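Local coordinates for protein ATP:cob(I)alamin adenosyltransferase (Salmonella enterica subsp. enterica serovar Livingstone, PDB 5CX7) that binds heme through its C-terminal domain and, as part of the whole enzyme, probably converts cob(I)alamin to adenosylcobalamin, the cofactor of propanediol dehydratase, at residues 15-20 against 46-51; 82-87 against 91-96; 107-110 against 115-118; 120-125 against 132-137. All blocks are in the same frame, centred on the assembly; numbering follows the deposited sequence.

Contact 1. Residues 15-20 against 46-51; sequences HDLHQL and ETVTWR. With HEM (protoporphyrin IX containing Fe), chain B.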
loop_
_atom_site.group_PDB
_atom_site.type_symbol
_atom_site.label_atom_id
_atom_site.label_comp_id
_atom_site.label_asym_id
_atom_site.label_seq_id
_atom_site.Cartn_x
_atom_site.Cartn_y
_atom_site.Cartn_z
ATOM N N HIS E 15 -13.303 -32.188 9.630
ATOM C CA HIS E 15 -13.726 -32.294 11.003
ATOM C C HIS E 15 -12.897 -31.418 11.981
ATOM O O HIS E 15 -13.417 -30.820 12.928
ATOM C CB HIS E 15 -13.691 -33.791 11.451
ATOM C CG HIS E 15 -14.089 -33.998 12.884
ATOM N ND1 HIS E 15 -15.403 -34.056 13.322
ATOM C CD2 HIS E 15 -13.323 -34.175 13.982
ATOM C CE1 HIS E 15 -15.427 -34.241 14.630
ATOM N NE2 HIS E 15 -14.181 -34.347 15.046
ATOM N N ASP E 16 -11.586 -31.438 11.858
ATOM C CA ASP E 16 -10.734 -30.558 12.707
ATOM C C ASP E 16 -11.167 -29.093 12.612
ATOM O O ASP E 16 -11.265 -28.409 13.603
ATOM C CB ASP E 16 -9.270 -30.622 12.296
ATOM C CG ASP E 16 -8.608 -31.967 12.591
ATOM O OD1 ASP E 16 -8.872 -32.551 13.652
ATOM O OD2 ASP E 16 -7.612 -32.339 11.894
ATOM N N LEU E 17 -11.311 -28.632 11.384
ATOM C CA LEU E 17 -11.650 -27.216 11.127
ATOM C C LEU E 17 -13.015 -26.892 11.700
ATOM O O LEU E 17 -13.218 -25.840 12.294
ATOM C CB LEU E 17 -11.659 -26.956 9.604
ATOM C CG LEU E 17 -10.283 -27.080 8.918
ATOM C CD1 LEU E 17 -10.434 -27.063 7.396
ATOM C CD2 LEU E 17 -9.269 -26.055 9.379
ATOM N N HIS E 18 -13.980 -27.773 11.430
ATOM C CA HIS E 18 -15.316 -27.599 11.865
ATOM C C HIS E 18 -15.407 -27.523 13.385
ATOM O O HIS E 18 -16.101 -26.661 13.894
ATOM C CB HIS E 18 -16.222 -28.710 11.289
ATOM C CG HIS E 18 -17.678 -28.394 11.418
ATOM N ND1 HIS E 18 -18.446 -28.861 12.465
ATOM C CD2 HIS E 18 -18.499 -27.612 10.668
ATOM C CE1 HIS E 18 -19.681 -28.396 12.362
ATOM N NE2 HIS E 18 -19.711 -27.655 11.293
ATOM N N GLN E 19 -14.756 -28.444 14.065
ATOM C CA GLN E 19 -14.760 -28.521 15.518
ATOM C C GLN E 19 -14.046 -27.376 16.163
ATOM O O GLN E 19 -14.537 -26.857 17.138
ATOM C CB GLN E 19 -14.217 -29.866 16.064
ATOM C CG GLN E 19 -15.121 -31.008 15.668
ATOM C CD GLN E 19 -16.568 -30.764 16.099
ATOM O OE1 GLN E 19 -16.843 -30.765 17.294
ATOM N NE2 GLN E 19 -17.490 -30.615 15.157
ATOM N N LEU E 20 -12.921 -26.954 15.591
ATOM C CA LEU E 20 -12.234 -25.786 16.097
ATOM C C LEU E 20 -13.136 -24.588 16.054
ATOM O O LEU E 20 -13.229 -23.859 17.054
ATOM C CB LEU E 20 -10.973 -25.462 15.282
ATOM C CG LEU E 20 -9.724 -26.286 15.539
ATOM C CD1 LEU E 20 -8.681 -26.064 14.452
ATOM C CD2 LEU E 20 -9.141 -26.004 16.908
ATOM N N GLU E 46 -5.315 -18.479 4.582
ATOM C CA GLU E 46 -6.655 -18.456 5.194
ATOM C C GLU E 46 -7.500 -19.627 4.813
ATOM O O GLU E 46 -7.795 -19.808 3.629
ATOM C CB GLU E 46 -7.493 -17.192 4.790
ATOM C CG GLU E 46 -6.992 -16.084 5.628
ATOM C CD GLU E 46 -7.894 -14.780 5.597
ATOM O OE1 GLU E 46 -7.472 -13.559 5.430
ATOM O OE2 GLU E 46 -9.108 -15.057 5.752
ATOM N N THR E 47 -8.018 -20.335 5.819
ATOM C CA THR E 47 -8.771 -21.541 5.567
ATOM C C THR E 47 -10.205 -21.412 6.064
ATOM O O THR E 47 -11.123 -21.834 5.378
ATOM C CB THR E 47 -8.027 -22.774 6.139
ATOM O OG1 THR E 47 -6.740 -22.815 5.541
ATOM C CG2 THR E 47 -8.771 -24.092 5.764
ATOM N N VAL E 48 -10.384 -20.838 7.249
ATOM C CA VAL E 48 -11.673 -20.561 7.777
ATOM C C VAL E 48 -11.682 -19.202 8.412
ATOM O O VAL E 48 -10.753 -18.870 9.135
ATOM C CB VAL E 48 -12.123 -21.569 8.893
ATOM C CG1 VAL E 48 -13.584 -21.313 9.342
ATOM C CG2 VAL E 48 -12.018 -22.993 8.422
ATOM N N THR E 49 -12.754 -18.458 8.179
ATOM C CA THR E 49 -13.017 -17.293 8.953
ATOM C C THR E 49 -14.476 -17.349 9.351
ATOM O O THR E 49 -15.325 -17.622 8.533
ATOM C CB THR E 49 -12.752 -15.962 8.149
ATOM O OG1 THR E 49 -11.387 -15.936 7.783
ATOM C CG2 THR E 49 -12.983 -14.727 9.034
ATOM N N TRP E 50 -14.767 -16.930 10.565
ATOM C CA TRP E 50 -16.140 -16.775 11.047
ATOM C C TRP E 50 -16.269 -15.613 11.968
ATOM O O TRP E 50 -15.554 -15.470 12.937
ATOM C CB TRP E 50 -16.563 -18.059 11.826
ATOM C CG TRP E 50 -17.999 -18.022 12.184
ATOM C CD1 TRP E 50 -18.567 -17.356 13.231
ATOM C CD2 TRP E 50 -19.076 -18.561 11.432
ATOM N NE1 TRP E 50 -19.934 -17.519 13.218
ATOM C CE2 TRP E 50 -20.272 -18.249 12.119
ATOM C CE3 TRP E 50 -19.151 -19.324 10.264
ATOM C CZ2 TRP E 50 -21.514 -18.668 11.675
ATOM C CZ3 TRP E 50 -20.417 -19.768 9.837
ATOM C CH2 TRP E 50 -21.556 -19.412 10.506
ATOM N N ARG E 51 -17.172 -14.682 11.640
ATOM C CA ARG E 51 -17.386 -13.510 12.442
ATOM C C ARG E 51 -18.709 -13.572 13.137
ATOM O O ARG E 51 -19.742 -13.658 12.488
ATOM C CB ARG E 51 -17.392 -12.223 11.599
ATOM C CG ARG E 51 -17.741 -10.961 12.375
ATOM C CD ARG E 51 -17.608 -9.667 11.530
ATOM N NE ARG E 51 -17.855 -8.496 12.381
ATOM C CZ ARG E 51 -19.026 -7.910 12.623
ATOM N NH1 ARG E 51 -20.152 -8.309 12.035
ATOM N NH2 ARG E 51 -19.069 -6.850 13.444
HETATM C CHA HEM B . -22.980 -29.659 10.955
HETATM C CHB HEM B . -20.390 -27.402 7.506
HETATM C CHC HEM B . -19.672 -23.886 10.744
HETATM C CHD HEM B . -22.598 -25.971 13.941
HETATM C C1A HEM B . -22.312 -29.347 9.815
HETATM C C2A HEM B . -22.164 -30.227 8.733
HETATM C C3A HEM B . -21.430 -29.592 7.769
HETATM C C4A HEM B . -21.132 -28.307 8.212
HETATM C CMA HEM B . -20.993 -30.165 6.431
HETATM C CAA HEM B . -22.673 -31.661 8.638
HETATM C CBA HEM B . -21.462 -32.559 9.001
HETATM C CGA HEM B . -21.825 -33.820 9.746
HETATM O O1A HEM B . -21.846 -34.910 9.114
HETATM O O2A HEM B . -22.078 -33.764 10.979
HETATM C C1B HEM B . -19.976 -26.219 8.082
HETATM C C2B HEM B . -19.143 -25.299 7.442
HETATM C C3B HEM B . -18.933 -24.300 8.344
HETATM C C4B HEM B . -19.656 -24.656 9.590
HETATM C CMB HEM B . -18.626 -25.470 6.007
HETATM C CAB HEM B . -18.119 -23.112 8.021
HETATM C CBB HEM B . -17.866 -22.067 8.774
HETATM C C1C HEM B . -20.379 -24.137 11.907
HETATM C C2C HEM B . -20.379 -23.288 13.055
HETATM C C3C HEM B . -21.244 -23.904 13.975
HETATM C C4C HEM B . -21.723 -25.106 13.347
HETATM C CMC HEM B . -19.597 -21.975 13.238
HETATM C CAC HEM B . -21.676 -23.522 15.360
HETATM C CBC HEM B . -21.327 -22.449 16.025
HETATM C C1D HEM B . -22.916 -27.159 13.322
HETATM C C2D HEM B . -23.791 -28.074 14.061
HETATM C C3D HEM B . -23.904 -29.149 13.252
HETATM C C4D HEM B . -23.116 -28.830 12.028
HETATM C CMD HEM B . -24.410 -27.822 15.426
HETATM C CAD HEM B . -24.743 -30.399 13.541
HETATM C CBD HEM B . -24.239 -31.258 14.704
HETATM C CGD HEM B . -23.664 -32.586 14.261
HETATM O O1D HEM B . -24.048 -33.670 14.812
HETATM O O2D HEM B . -22.774 -32.594 13.371
HETATM N NA HEM B . -21.640 -28.167 9.485
HETATM N NB HEM B . -20.248 -25.803 9.317
HETATM N NC HEM B . -21.147 -25.251 12.126
HETATM N ND HEM B . -22.523 -27.649 12.112
HETATM FE FE HEM B . -21.409 -26.790 10.755
#
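L17 of helix 14-31 reaches over the start of strand 46-51 and meets T47 and V48. Its CD1 lies 3.8 Å from T47 CG2, and the two side chains cross at about a right angle. CB of L17 is 4.2 Å from V48 CG2, a looser touch. In T47, OG1 stands beside the backbone N (chi1 -57°), which leaves CG2 anti to that N and turned to L17. OG1 hydrogen-bonds T45 O. T47 and V48 both face I39 in a classic beta bulge, and both side chains point toward the helix.

The two segments supply H18 and W50 to the heme pocket, which F14, T21, R22 and V25 also line. H18 points away from the strand and binds the heme iron, with NE2 at 2.0 Å from FE. H18 of the second subunit binds the same iron, so the ligation is bis-histidine. The heme methyl CMC lies over one face of the W50 ring, 3.8 Å from the ring plane and over its centre. W50 CE3 also comes to 3.4 Å from the vinyl carbon CBB. Helix and strand thus meet by apolar contact, while iron ligation by H18 and pairing of strand 46-51 with a strand of the second subunit tie the region to that chain.

Contact 2. Residues 82-87 against 91-96; sequences DVVQPG and YGLESH. With NA (sodium ion), chain C.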
loop_
_atom_site.group_PDB
_atom_site.type_symbol
_atom_site.label_atom_id
_atom_site.label_comp_id
_atom_site.label_asym_id
_atom_site.label_seq_id
_atom_site.Cartn_x
_atom_site.Cartn_y
_atom_site.Cartn_z
ATOM N N ASP E 82 6.947 -10.263 25.085
ATOM C CA ASP E 82 8.160 -9.801 25.721
ATOM C C ASP E 82 9.258 -9.412 24.681
ATOM O O ASP E 82 10.011 -8.456 24.884
ATOM C CB ASP E 82 8.742 -10.845 26.648
ATOM C CG ASP E 82 7.883 -11.061 27.891
ATOM O OD1 ASP E 82 7.044 -10.190 28.192
ATOM O OD2 ASP E 82 8.058 -12.119 28.524
ATOM N N VAL E 83 9.353 -10.176 23.618
ATOM C CA VAL E 83 10.531 -10.085 22.711
ATOM C C VAL E 83 10.470 -8.889 21.759
ATOM O O VAL E 83 11.470 -8.462 21.151
ATOM C CB VAL E 83 10.768 -11.430 21.978
ATOM C CG1 VAL E 83 9.838 -11.632 20.786
ATOM C CG2 VAL E 83 12.210 -11.598 21.529
ATOM N N VAL E 84 9.308 -8.271 21.656
ATOM C CA VAL E 84 9.165 -7.029 20.819
ATOM C C VAL E 84 9.156 -5.730 21.622
ATOM O O VAL E 84 9.014 -4.624 21.061
ATOM C CB VAL E 84 7.925 -7.096 19.915
ATOM C CG1 VAL E 84 8.001 -8.304 19.019
ATOM C CG2 VAL E 84 6.611 -7.045 20.712
ATOM N N GLN E 85 9.307 -5.803 22.946
ATOM C CA GLN E 85 9.311 -4.617 23.763
ATOM C C GLN E 85 10.569 -3.753 23.473
ATOM O O GLN E 85 11.577 -4.292 23.008
ATOM C CB GLN E 85 9.314 -4.968 25.274
ATOM C CG GLN E 85 8.053 -5.730 25.709
ATOM C CD GLN E 85 6.799 -4.948 25.455
ATOM O OE1 GLN E 85 6.672 -3.816 25.919
ATOM N NE2 GLN E 85 5.863 -5.546 24.777
ATOM N N PRO E 86 10.532 -2.460 23.834
ATOM C CA PRO E 86 11.760 -1.598 23.859
ATOM C C PRO E 86 12.822 -2.287 24.672
ATOM O O PRO E 86 12.502 -2.914 25.700
ATOM C CB PRO E 86 11.264 -0.313 24.533
ATOM C CG PRO E 86 9.829 -0.220 24.116
ATOM C CD PRO E 86 9.323 -1.666 24.077
ATOM N N GLY E 87 14.042 -2.397 24.139
ATOM C CA GLY E 87 15.104 -3.073 24.788
ATOM C C GLY E 87 15.224 -4.589 24.520
ATOM O O GLY E 87 16.220 -5.183 24.872
ATOM N N TYR E 91 12.506 -5.851 19.036
ATOM C CA TYR E 91 11.893 -4.517 18.980
ATOM C C TYR E 91 11.714 -4.037 17.506
ATOM O O TYR E 91 12.626 -4.124 16.685
ATOM C CB TYR E 91 12.732 -3.501 19.773
ATOM C CG TYR E 91 12.182 -2.116 19.646
ATOM C CD1 TYR E 91 11.042 -1.742 20.299
ATOM C CD2 TYR E 91 12.818 -1.174 18.810
ATOM C CE1 TYR E 91 10.484 -0.489 20.153
ATOM C CE2 TYR E 91 12.247 0.083 18.609
ATOM C CZ TYR E 91 11.115 0.436 19.300
ATOM O OH TYR E 91 10.568 1.667 19.099
ATOM N N GLY E 92 10.530 -3.477 17.224
ATOM C CA GLY E 92 10.182 -2.987 15.912
ATOM C C GLY E 92 9.552 -3.966 14.971
ATOM O O GLY E 92 9.156 -3.573 13.891
ATOM N N LEU E 93 9.437 -5.261 15.379
ATOM C CA LEU E 93 9.045 -6.320 14.458
ATOM C C LEU E 93 7.722 -6.079 13.760
ATOM O O LEU E 93 7.615 -6.301 12.549
ATOM C CB LEU E 93 8.971 -7.669 15.200
ATOM C CG LEU E 93 8.677 -8.862 14.366
ATOM C CD1 LEU E 93 9.882 -9.239 13.502
ATOM C CD2 LEU E 93 8.304 -10.029 15.285
ATOM N N GLU E 94 6.772 -5.531 14.508
ATOM C CA GLU E 94 5.442 -5.254 13.995
ATOM C C GLU E 94 5.492 -4.248 12.825
ATOM O O GLU E 94 4.690 -4.348 11.880
ATOM C CB GLU E 94 4.463 -4.819 15.052
ATOM C CG GLU E 94 4.662 -3.484 15.760
ATOM C CD GLU E 94 5.826 -3.411 16.743
ATOM O OE1 GLU E 94 6.378 -4.442 17.166
ATOM O OE2 GLU E 94 6.269 -2.263 16.988
ATOM N N SER E 95 6.414 -3.294 12.878
ATOM C CA SER E 95 6.555 -2.337 11.748
ATOM C C SER E 95 7.392 -2.934 10.622
ATOM O O SER E 95 7.122 -2.707 9.413
ATOM C CB SER E 95 7.249 -1.107 12.228
ATOM O OG SER E 95 6.445 -0.431 13.119
ATOM N N HIS E 96 8.421 -3.706 10.972
ATOM C CA HIS E 96 9.217 -4.359 9.939
ATOM C C HIS E 96 8.383 -5.218 9.001
ATOM O O HIS E 96 8.764 -5.361 7.830
ATOM C CB HIS E 96 10.310 -5.232 10.518
ATOM C CG HIS E 96 11.148 -4.536 11.513
ATOM N ND1 HIS E 96 11.678 -5.166 12.615
ATOM C CD2 HIS E 96 11.575 -3.251 11.575
ATOM C CE1 HIS E 96 12.424 -4.316 13.300
ATOM N NE2 HIS E 96 12.331 -3.136 12.713
HETATM NA NA NA C . 7.273 -0.563 15.841
HETATM O O HOH W 1 8.181 -3.246 18.900
#
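Y91 opens the contact by lying against the turn at D82-Q85 and the P86 that follows. Its CA points a C-H at V84 O, 3.6 Å away and nearly straight (164° at the hydrogen). The ring is carried out with CG anti to the backbone N (chi1 176°), which brings it beside P86. There Y91 CD1 is 3.6 Å from P86 CA, and Y91 CE1 is 4.0 Å from P86 CG.

G92 follows at the N-cap of helix 93-96. Its phi is positive, a backbone shape that suits glycine. Its O accepts from the backbone N of both S95 and H96. Its N donates to a water, 2.9 Å from the water oxygen. V84 O (2.7 Å from that oxygen) and E94 OE1 both lie where the water can donate, though more acceptors are in reach than it has protons. The water so links the turn to the start of the helix. The arrangement is a type I turn from D82 to Q85, followed by a loop that leads into a short helix. It belongs to the arm of the chain that meets neighbouring subunits, where P86 and Y91 pack on P86 and Y91 of those subunits.

L93 points toward the turn, and its CB is 4.0 Å from V84 CG1. The two side chains cross at about a right angle. E94 bends at chi2 (-71°) and divides its carboxylate: OE1 faces the water and the V84 side, while OE2 binds sodium at 2.3 Å. S95 OG is a second sodium ligand, and one more ligand atom comes from elsewhere in the structure. H96 lays its ring over G92 O, which sits 3.1 Å above the plane.

Contact 3. Residues 107-110 against 115-118; sequences GYAL and ILIG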
loop_
_atom_site.group_PDB
_atom_site.type_symbol
_atom_site.label_atom_id
_atom_site.label_comp_id
_atom_site.label_asym_id
_atom_site.label_seq_id
_atom_site.Cartn_x
_atom_site.Cartn_y
_atom_site.Cartn_z
ATOM N N GLY E 107 -3.405 -15.981 19.266
ATOM C CA GLY E 107 -3.004 -16.836 18.204
ATOM C C GLY E 107 -2.175 -17.991 18.743
ATOM O O GLY E 107 -1.340 -17.773 19.589
ATOM N N TYR E 108 -2.425 -19.182 18.226
ATOM C CA TYR E 108 -1.688 -20.366 18.564
ATOM C C TYR E 108 -1.335 -21.162 17.325
ATOM O O TYR E 108 -2.107 -21.267 16.375
ATOM C CB TYR E 108 -2.532 -21.277 19.485
ATOM C CG TYR E 108 -2.629 -20.735 20.834
ATOM C CD1 TYR E 108 -3.594 -19.780 21.120
ATOM C CD2 TYR E 108 -1.836 -21.177 21.867
ATOM C CE1 TYR E 108 -3.741 -19.307 22.386
ATOM C CE2 TYR E 108 -1.929 -20.639 23.163
ATOM C CZ TYR E 108 -2.922 -19.712 23.388
ATOM O OH TYR E 108 -3.133 -19.145 24.610
ATOM N N ALA E 109 -0.129 -21.699 17.325
ATOM C CA ALA E 109 0.325 -22.615 16.316
ATOM C C ALA E 109 -0.193 -24.018 16.668
ATOM O O ALA E 109 -0.305 -24.362 17.835
ATOM C CB ALA E 109 1.822 -22.638 16.270
ATOM N N LEU E 110 -0.578 -24.762 15.660
ATOM C CA LEU E 110 -1.197 -26.080 15.834
ATOM C C LEU E 110 -0.209 -27.128 15.294
ATOM O O LEU E 110 0.188 -27.066 14.126
ATOM C CB LEU E 110 -2.490 -26.162 15.099
ATOM C CG LEU E 110 -3.497 -25.047 15.413
ATOM C CD1 LEU E 110 -4.710 -25.162 14.526
ATOM C CD2 LEU E 110 -3.918 -25.044 16.866
ATOM N N ILE E 115 4.718 -31.972 13.529
ATOM C CA ILE E 115 4.512 -31.289 12.264
ATOM C C ILE E 115 3.579 -30.097 12.528
ATOM O O ILE E 115 2.504 -30.257 13.106
ATOM C CB ILE E 115 3.892 -32.217 11.195
ATOM C CG1 ILE E 115 4.787 -33.471 10.933
ATOM C CG2 ILE E 115 3.632 -31.478 9.888
ATOM C CD1 ILE E 115 6.124 -33.150 10.310
ATOM N N LEU E 116 3.960 -28.947 11.990
ATOM C CA LEU E 116 3.123 -27.760 12.047
ATOM C C LEU E 116 1.997 -27.918 11.047
ATOM O O LEU E 116 2.200 -28.102 9.846
ATOM C CB LEU E 116 3.932 -26.517 11.688
ATOM C CG LEU E 116 3.140 -25.184 11.656
ATOM C CD1 LEU E 116 2.713 -24.830 13.055
ATOM C CD2 LEU E 116 4.006 -24.090 11.052
ATOM N N ILE E 117 0.752 -27.790 11.510
ATOM C CA ILE E 117 -0.391 -27.989 10.593
ATOM C C ILE E 117 -1.271 -26.748 10.370
ATOM O O ILE E 117 -2.181 -26.802 9.540
ATOM C CB ILE E 117 -1.296 -29.213 11.022
ATOM C CG1 ILE E 117 -1.909 -29.075 12.421
ATOM C CG2 ILE E 117 -0.461 -30.516 10.986
ATOM C CD1 ILE E 117 -2.915 -30.208 12.770
ATOM N N GLY E 118 -1.079 -25.727 11.184
ATOM C CA GLY E 118 -1.909 -24.551 11.054
ATOM C C GLY E 118 -1.743 -23.620 12.212
ATOM O O GLY E 118 -0.894 -23.790 13.064
#
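L110 O is gripped by two backbone N-H groups of strand 115-123. I117 N donates to it at 2.8 Å, almost straight at 175° and nearly along the C=O axis. G118 N also donates to L110 O, but this bond is weak. In return L110 N donates to G118 O at 2.8 Å. That donor sits above the carbonyl plane of G118, 38° out of it. L110 and G118 are thus an antiparallel hydrogen-bonded pair. I117 and G118 both face L110, which makes a classic beta bulge in this hairpin.

Side chains close in round the bonds. L116 CD1 comes to 3.5 Å from L110 O and 4.0 Å from A109 CB. CG1 of I117, set between its own backbone N and carbonyl carbon (chi1 60°), is thereby held against L110, 3.4 Å from L110 O and 4.0 Å from L110 CB. L110 CB rests 3.5 Å from the backbone O of G118. L110 and Y108 also touch helix 127-139, where Y108 OH hydrogen-bonds Q135.

L110 O is therefore wrapped by two donors and two apolar groups. Such wrapping probably shields these backbone bonds from water.

Contact 4. Residues 120-125 against 132-137; sequences LGISGG and DIAQTA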
loop_
_atom_site.group_PDB
_atom_site.type_symbol
_atom_site.label_atom_id
_atom_site.label_comp_id
_atom_site.label_asym_id
_atom_site.label_seq_id
_atom_site.Cartn_x
_atom_site.Cartn_y
_atom_site.Cartn_z
ATOM N N LEU E 120 -4.387 -20.866 14.624
ATOM C CA LEU E 120 -5.723 -20.379 15.027
ATOM C C LEU E 120 -5.566 -19.007 15.632
ATOM O O LEU E 120 -4.724 -18.804 16.478
ATOM C CB LEU E 120 -6.352 -21.352 16.057
ATOM C CG LEU E 120 -7.610 -20.873 16.754
ATOM C CD1 LEU E 120 -8.765 -20.967 15.830
ATOM C CD2 LEU E 120 -7.885 -21.691 18.028
ATOM N N GLY E 121 -6.468 -18.117 15.289
ATOM C CA GLY E 121 -6.506 -16.791 15.838
ATOM C C GLY E 121 -7.875 -16.309 16.233
ATOM O O GLY E 121 -8.857 -16.544 15.545
ATOM N N ILE E 122 -7.936 -15.685 17.405
ATOM C CA ILE E 122 -9.162 -15.153 17.972
ATOM C C ILE E 122 -8.969 -13.705 18.346
ATOM O O ILE E 122 -7.974 -13.359 18.942
ATOM C CB ILE E 122 -9.559 -15.871 19.313
ATOM C CG1 ILE E 122 -9.666 -17.416 19.104
ATOM C CG2 ILE E 122 -10.846 -15.305 19.841
ATOM C CD1 ILE E 122 -10.793 -17.869 18.147
ATOM N N SER E 123 -9.950 -12.883 17.999
ATOM C CA SER E 123 -9.946 -11.534 18.412
ATOM C C SER E 123 -11.348 -11.065 18.647
ATOM O O SER E 123 -12.294 -11.448 17.956
ATOM C CB SER E 123 -9.273 -10.596 17.324
ATOM O OG SER E 123 -9.255 -9.245 17.817
ATOM N N GLY E 124 -11.477 -10.142 19.582
ATOM C CA GLY E 124 -12.777 -9.536 19.905
ATOM C C GLY E 124 -13.043 -9.297 21.361
ATOM O O GLY E 124 -13.825 -8.390 21.735
ATOM N N GLY E 125 -12.386 -10.072 22.206
ATOM C CA GLY E 125 -12.429 -9.844 23.646
ATOM C C GLY E 125 -11.176 -9.212 24.188
ATOM O O GLY E 125 -10.439 -8.501 23.471
ATOM N N ASP E 132 -8.378 -17.669 26.088
ATOM C CA ASP E 132 -9.310 -18.682 26.642
ATOM C C ASP E 132 -10.091 -19.341 25.560
ATOM O O ASP E 132 -10.165 -20.591 25.477
ATOM C CB ASP E 132 -10.219 -17.974 27.642
ATOM C CG ASP E 132 -11.283 -18.921 28.321
ATOM O OD1 ASP E 132 -11.678 -19.914 27.726
ATOM O OD2 ASP E 132 -11.834 -18.494 29.329
ATOM N N ILE E 133 -10.697 -18.540 24.701
ATOM C CA ILE E 133 -11.429 -19.070 23.546
ATOM C C ILE E 133 -10.583 -19.950 22.622
ATOM O O ILE E 133 -11.006 -21.040 22.301
ATOM C CB ILE E 133 -12.094 -17.946 22.758
ATOM C CG1 ILE E 133 -13.184 -17.242 23.630
ATOM C CG2 ILE E 133 -12.709 -18.425 21.467
ATOM C CD1 ILE E 133 -13.519 -15.831 23.193
ATOM N N ALA E 134 -9.383 -19.471 22.291
ATOM C CA ALA E 134 -8.477 -20.211 21.468
ATOM C C ALA E 134 -8.084 -21.546 22.128
ATOM O O ALA E 134 -8.104 -22.569 21.480
ATOM C CB ALA E 134 -7.238 -19.380 21.179
ATOM N N GLN E 135 -7.709 -21.503 23.379
ATOM C CA GLN E 135 -7.311 -22.721 24.114
ATOM C C GLN E 135 -8.439 -23.734 24.225
ATOM O O GLN E 135 -8.225 -24.925 24.061
ATOM C CB GLN E 135 -6.807 -22.383 25.513
ATOM C CG GLN E 135 -5.457 -21.684 25.543
ATOM C CD GLN E 135 -5.279 -20.876 26.840
ATOM O OE1 GLN E 135 -6.018 -21.031 27.775
ATOM N NE2 GLN E 135 -4.295 -19.992 26.863
ATOM N N THR E 136 -9.628 -23.249 24.480
ATOM C CA THR E 136 -10.826 -24.106 24.555
ATOM C C THR E 136 -11.057 -24.792 23.223
ATOM O O THR E 136 -11.387 -25.972 23.192
ATOM C CB THR E 136 -12.073 -23.271 24.988
ATOM O OG1 THR E 136 -11.800 -22.648 26.229
ATOM C CG2 THR E 136 -13.339 -24.146 25.131
ATOM N N ALA E 137 -10.949 -24.047 22.113
ATOM C CA ALA E 137 -11.212 -24.593 20.799
ATOM C C ALA E 137 -10.176 -25.651 20.485
ATOM O O ALA E 137 -10.535 -26.718 19.977
ATOM C CB ALA E 137 -11.172 -23.495 19.763
#
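The side chains of strand 115-123 and helix 127-139 meet by apolar contacts, with no hydrogen bond across. I122 is central: its CG1 is 3.7 Å from A134 CB, and its CD1 is 3.9 Å from I133 CG2. The two isoleucines cross at about a right angle. In I122, CG1 is anti to the carbonyl carbon (chi1 -55°), which turns that branch to A134, while CG2 lies near I133 CG2. L120 uses one methyl. Its CD2 touches A134 CB at 4.0 Å and A137 CB at 4.1 Å, so it bridges two alanines three residues apart, about one helical turn. The same CD2 meets the helix backbone, 3.6 Å from A134 O.

The helix runs against the strand with an angle of 145° between their directions, and the axes approach to 8.1 Å. It is the chain's last helix, folded back over one face of the antiparallel sheet, in a domain of the HbpS-like, GAF-clan family. I133 also touches helix 14-31, on the same face.

The polar bonds run beside this core and not across it. D132 O accepts from both T136 N and T136 OG1, which come from opposite faces of its plane; the OG1 bond is 2.7 Å. D132 has a salt bridge to R27. I122 O takes a hydrogen bond from K66. S123 OG and S59 OG share a hydrogen bond.

How the contacts relate
The four contacts follow each other along the chain, from contact 1 to contact 4, within one HbpS-like domain. Contacts 1, 3 and 4 gather at the antiparallel sheet, with centres 12 to 14 Å apart. Contact 1 uses strand 46-51, outermost within this chain, and contacts 3 and 4 share strand 115-123. L20 packs on L110 and A137, so helix 14-31 joins them. Contact 2 stands apart, its centre 30 Å from that of contact 1 and on the opposite side of the chain's centre. Each end meets other subunits: contact 1 through shared heme and a continued sheet, contact 2 near the sodium site. The sheet core lies between these two interfaces.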